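Local coordinates for protein, Family 18 Chitinase (Crocus vernus, PDB 3SIM), which probably binds chitin and hydrolyses its beta-1,4-linked N-acetylglucosamine chains, as a plant chitinase of glycoside hydrolase family 18 with a TIM-barrel fold, at residues A[183-188]-A[208-213]. Sequence-based numbering, arbitrary orientation. Where two conformers were deposited one is given.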
ATOM      1  N   ILE A 183       8.906  -1.025  -1.190  1.00  9.57           N
ATOM      2  CA  ILE A 183       8.459   0.324  -1.082  1.00  9.59           C
ATOM      3  C   ILE A 183       7.592   0.697  -2.278  1.00  9.34           C
ATOM      4  O   ILE A 183       8.048   0.820  -3.364  1.00  8.94           O
ATOM      5  CB  ILE A 183       9.638   1.282  -0.907  1.00  9.64           C
ATOM      6  CG1 ILE A 183      10.548   0.805   0.196  1.00 10.28           C
ATOM      7  CG2 ILE A 183       9.167   2.712  -0.641  1.00 11.53           C
ATOM      8  CD1 ILE A 183      11.740   1.521   0.263  1.00 15.89           C
ATOM      9  N   ASN A 184       6.322   0.832  -2.008  1.00  8.39           N
ATOM     10  CA  ASN A 184       5.360   1.216  -2.976  1.00  7.51           C
ATOM     11  C   ASN A 184       5.243   2.745  -3.094  1.00  6.90           C
ATOM     12  O   ASN A 184       4.316   3.328  -2.620  1.00  7.05           O
ATOM     13  CB  ASN A 184       4.021   0.523  -2.762  1.00  7.59           C
ATOM     14  CG  ASN A 184       4.130  -0.999  -2.585  1.00 11.42           C
ATOM     15  OD1 ASN A 184       4.902  -1.693  -3.212  1.00 10.35           O
ATOM     16  ND2 ASN A 184       3.285  -1.483  -1.757  1.00 10.75           N
ATOM     17  N   TYR A 185       6.232   3.344  -3.758  1.00  6.49           N
ATOM     18  CA  TYR A 185       6.352   4.789  -3.837  1.00  6.96           C
ATOM     19  C   TYR A 185       5.220   5.303  -4.691  1.00  7.45           C
ATOM     20  O   TYR A 185       4.888   4.728  -5.634  1.00  8.00           O
ATOM     21  CB  TYR A 185       7.709   5.268  -4.370  1.00  6.99           C
ATOM     22  CG  TYR A 185       8.162   6.598  -3.903  1.00  8.36           C
ATOM     23  CD1 TYR A 185       8.016   7.732  -4.684  1.00  7.86           C
ATOM     24  CD2 TYR A 185       8.766   6.751  -2.681  1.00  9.97           C
ATOM     25  CE1 TYR A 185       8.473   8.967  -4.278  1.00  4.75           C
ATOM     26  CE2 TYR A 185       9.189   7.945  -2.243  1.00  9.56           C
ATOM     27  CZ  TYR A 185       9.032   9.078  -3.028  1.00 10.74           C
ATOM     28  OH  TYR A 185       9.420  10.278  -2.570  1.00 10.65           O
ATOM     29  N   GLN A 186       4.600   6.351  -4.215  1.00  8.38           N
ATOM     30  CA  GLN A 186       3.408   6.943  -4.777  1.00  8.83           C
ATOM     31  C   GLN A 186       3.789   8.038  -5.847  1.00  9.64           C
ATOM     32  O   GLN A 186       3.760   9.219  -5.610  1.00 10.24           O
ATOM     33  CB  GLN A 186       2.436   7.399  -3.660  1.00  8.88           C
ATOM     34  CG  GLN A 186       1.861   6.348  -2.705  1.00  8.65           C
ATOM     35  CD  GLN A 186       0.639   6.855  -1.918  1.00 13.74           C
ATOM     36  OE1 GLN A 186       0.585   6.770  -0.720  1.00 12.10           O
ATOM     37  NE2 GLN A 186      -0.308   7.379  -2.626  1.00  5.77           N
ATOM     38  N   PHE A 187       4.146   7.575  -7.016  1.00  9.92           N
ATOM     39  CA  PHE A 187       4.546   8.427  -8.116  1.00 11.17           C
ATOM     40  C   PHE A 187       3.382   9.336  -8.603  1.00 11.81           C
ATOM     41  O   PHE A 187       3.607  10.350  -9.147  1.00 11.39           O
ATOM     42  CB  PHE A 187       5.292   7.679  -9.240  1.00  9.60           C
ATOM     43  CG  PHE A 187       6.676   7.196  -8.864  1.00 11.18           C
ATOM     44  CD1 PHE A 187       7.778   7.986  -9.005  1.00  9.74           C
ATOM     45  CD2 PHE A 187       6.855   5.949  -8.363  1.00  8.27           C
ATOM     46  CE1 PHE A 187       9.004   7.534  -8.642  1.00 12.78           C
ATOM     47  CE2 PHE A 187       8.064   5.510  -8.019  1.00 10.26           C
ATOM     48  CZ  PHE A 187       9.142   6.299  -8.139  1.00 10.82           C
ATOM     49  N   LYS A 188       2.156   8.974  -8.297  1.00 12.21           N
ATOM     50  CA  LYS A 188       1.030   9.822  -8.658  1.00 13.42           C
ATOM     51  C   LYS A 188       1.047  11.194  -7.937  1.00 13.22           C
ATOM     52  O   LYS A 188       0.412  12.089  -8.331  1.00 12.07           O
ATOM     53  CB  LYS A 188      -0.319   9.098  -8.599  1.00 14.52           C
ATOM     54  CG  LYS A 188      -0.653   8.398  -7.356  1.00 19.39           C
ATOM     55  CD  LYS A 188      -0.004   6.998  -7.291  0.50 20.06           C
ATOM     56  CE  LYS A 188      -0.398   6.238  -6.073  1.00 24.14           C
ATOM     57  NZ  LYS A 188      -1.320   6.942  -5.406  1.00 18.44           N
ATOM     58  N   SER A 208      17.904   6.140  -4.446  1.00 11.51           N
ATOM     59  CA  SER A 208      18.872   6.750  -3.669  0.50 11.83           C
ATOM     60  C   SER A 208      18.387   7.137  -2.257  1.00 11.68           C
ATOM     61  O   SER A 208      19.167   6.824  -1.414  1.00 12.50           O
ATOM     62  CB  SER A 208      19.399   8.020  -4.345  0.50 12.26           C
ATOM     63  OG  SER A 208      19.919   7.684  -5.593  0.50 12.42           O
ATOM     64  N   LYS A 209      17.239   7.755  -2.059  1.00 11.51           N
ATOM     65  CA  LYS A 209      16.817   8.157  -0.752  1.00 11.56           C
ATOM     66  C   LYS A 209      16.662   6.867   0.103  1.00 11.89           C
ATOM     67  O   LYS A 209      17.157   6.813   1.174  1.00 12.00           O
ATOM     68  CB  LYS A 209      15.489   8.913  -0.829  1.00 12.56           C
ATOM     69  CG  LYS A 209      15.479  10.406  -1.195  1.00 13.82           C
ATOM     70  CD  LYS A 209      14.080  10.962  -1.435  1.00 15.72           C
ATOM     71  CE  LYS A 209      13.521  10.614  -2.810  1.00 21.04           C
ATOM     72  NZ  LYS A 209      12.233  11.208  -3.158  1.00 25.14           N
ATOM     73  N   TYR A 210      15.988   5.859  -0.450  1.00 11.26           N
ATOM     74  CA  TYR A 210      15.764   4.547   0.177  1.00 12.72           C
ATOM     75  C   TYR A 210      16.820   3.462  -0.216  1.00 12.88           C
ATOM     76  O   TYR A 210      16.544   2.435  -0.749  1.00 11.50           O
ATOM     77  CB  TYR A 210      14.284   4.089   0.060  1.00 11.45           C
ATOM     78  CG  TYR A 210      13.260   5.050   0.664  1.00 12.42           C
ATOM     79  CD1 TYR A 210      12.793   4.910   1.972  1.00 11.23           C
ATOM     80  CD2 TYR A 210      12.772   6.105  -0.076  1.00 11.95           C
ATOM     81  CE1 TYR A 210      11.928   5.781   2.488  1.00 12.18           C
ATOM     82  CE2 TYR A 210      11.884   6.959   0.450  1.00 11.44           C
ATOM     83  CZ  TYR A 210      11.450   6.818   1.719  1.00 12.86           C
ATOM     84  OH  TYR A 210      10.553   7.710   2.175  1.00 12.51           O
ATOM     85  N   LYS A 211      18.063   3.790   0.060  1.00 15.27           N
ATOM     86  CA  LYS A 211      19.166   3.037  -0.485  1.00 16.64           C
ATOM     87  C   LYS A 211      19.162   1.610  -0.017  1.00 16.40           C
ATOM     88  O   LYS A 211      19.160   1.357   1.128  1.00 15.67           O
ATOM     89  CB  LYS A 211      20.470   3.698  -0.084  1.00 19.13           C
ATOM     90  CG  LYS A 211      21.630   3.305  -0.898  1.00 20.75           C
ATOM     91  CD  LYS A 211      22.800   4.080  -0.472  1.00 24.73           C
ATOM     92  N   GLY A 212      19.156   0.703  -0.965  1.00 15.96           N
ATOM     93  CA  GLY A 212      19.026  -0.684  -0.643  1.00 17.00           C
ATOM     94  C   GLY A 212      17.627  -1.191  -0.321  1.00 17.86           C
ATOM     95  O   GLY A 212      17.450  -2.309   0.027  1.00 20.11           O
ATOM     96  N   GLY A 213      16.632  -0.351  -0.429  1.00 16.58           N
ATOM     97  CA  GLY A 213      15.249  -0.747  -0.310  1.00 14.17           C
ATOM     98  C   GLY A 213      14.785  -1.004  -1.734  1.00 12.98           C
ATOM     99  O   GLY A 213      15.299  -0.400  -2.636  1.00 13.86           O
TER
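Ile183, Tyr210 and Tyr185 carry most of this buried contact, which packs a barrel strand and the loop after it against the turn that ends helix 196-209. Strand 182-184, that helix and strand 215-220 make up one beta-alpha-beta unit of the TIM barrel.

Ile183 sends its longer branch out to the turn: CG1 lies anti to the carbonyl carbon and chi2 is extended at 171°, so the CD1 methyl ends 3.6 Å from Tyr210 CB and also touches the root of the ring at CG and CD1. A branched, wholly apolar residue suits this place, where the strand faces the turn after the helix. The same methyl lies 4.2 Å from Gly213 CA, on the side where a beta carbon would point, so that glycine fits without a clash. Gly213 closes a type II turn begun at Tyr210, its N bonded to Tyr210 O at 2.8 Å; Gly212, third in the turn with positive phi (79°), suits glycine because a beta carbon there would press on the preceding carbonyl oxygen.

Tyr210, the first residue to leave the helical conformation, points its beta carbon toward the strand segment. Its ring meets that of Tyr185 at CE2 of both, 3.9 Å apart, and the two side chains cross at about a right angle. Tyrosine serves well at both positions because an apolar flank packs while a long reach carries the hydroxyl to Asp166, at the start of helix 166-175: Tyr210 OH hydrogen-bonds to OD1 and Tyr185 OH to OD2. Lys209, its chain bent at chi3, brings NZ to 3.0 Å from Tyr185 OH and forms a salt bridge with Asp166 OD2, outside the two segments.

One carboxylate thus gathers two phenols and an ammonium beside the apolar contacts of Ile183 and the tyrosine rings, and the ammonium and the two hydroxyls would be expected to favour the ionised form of Asp166.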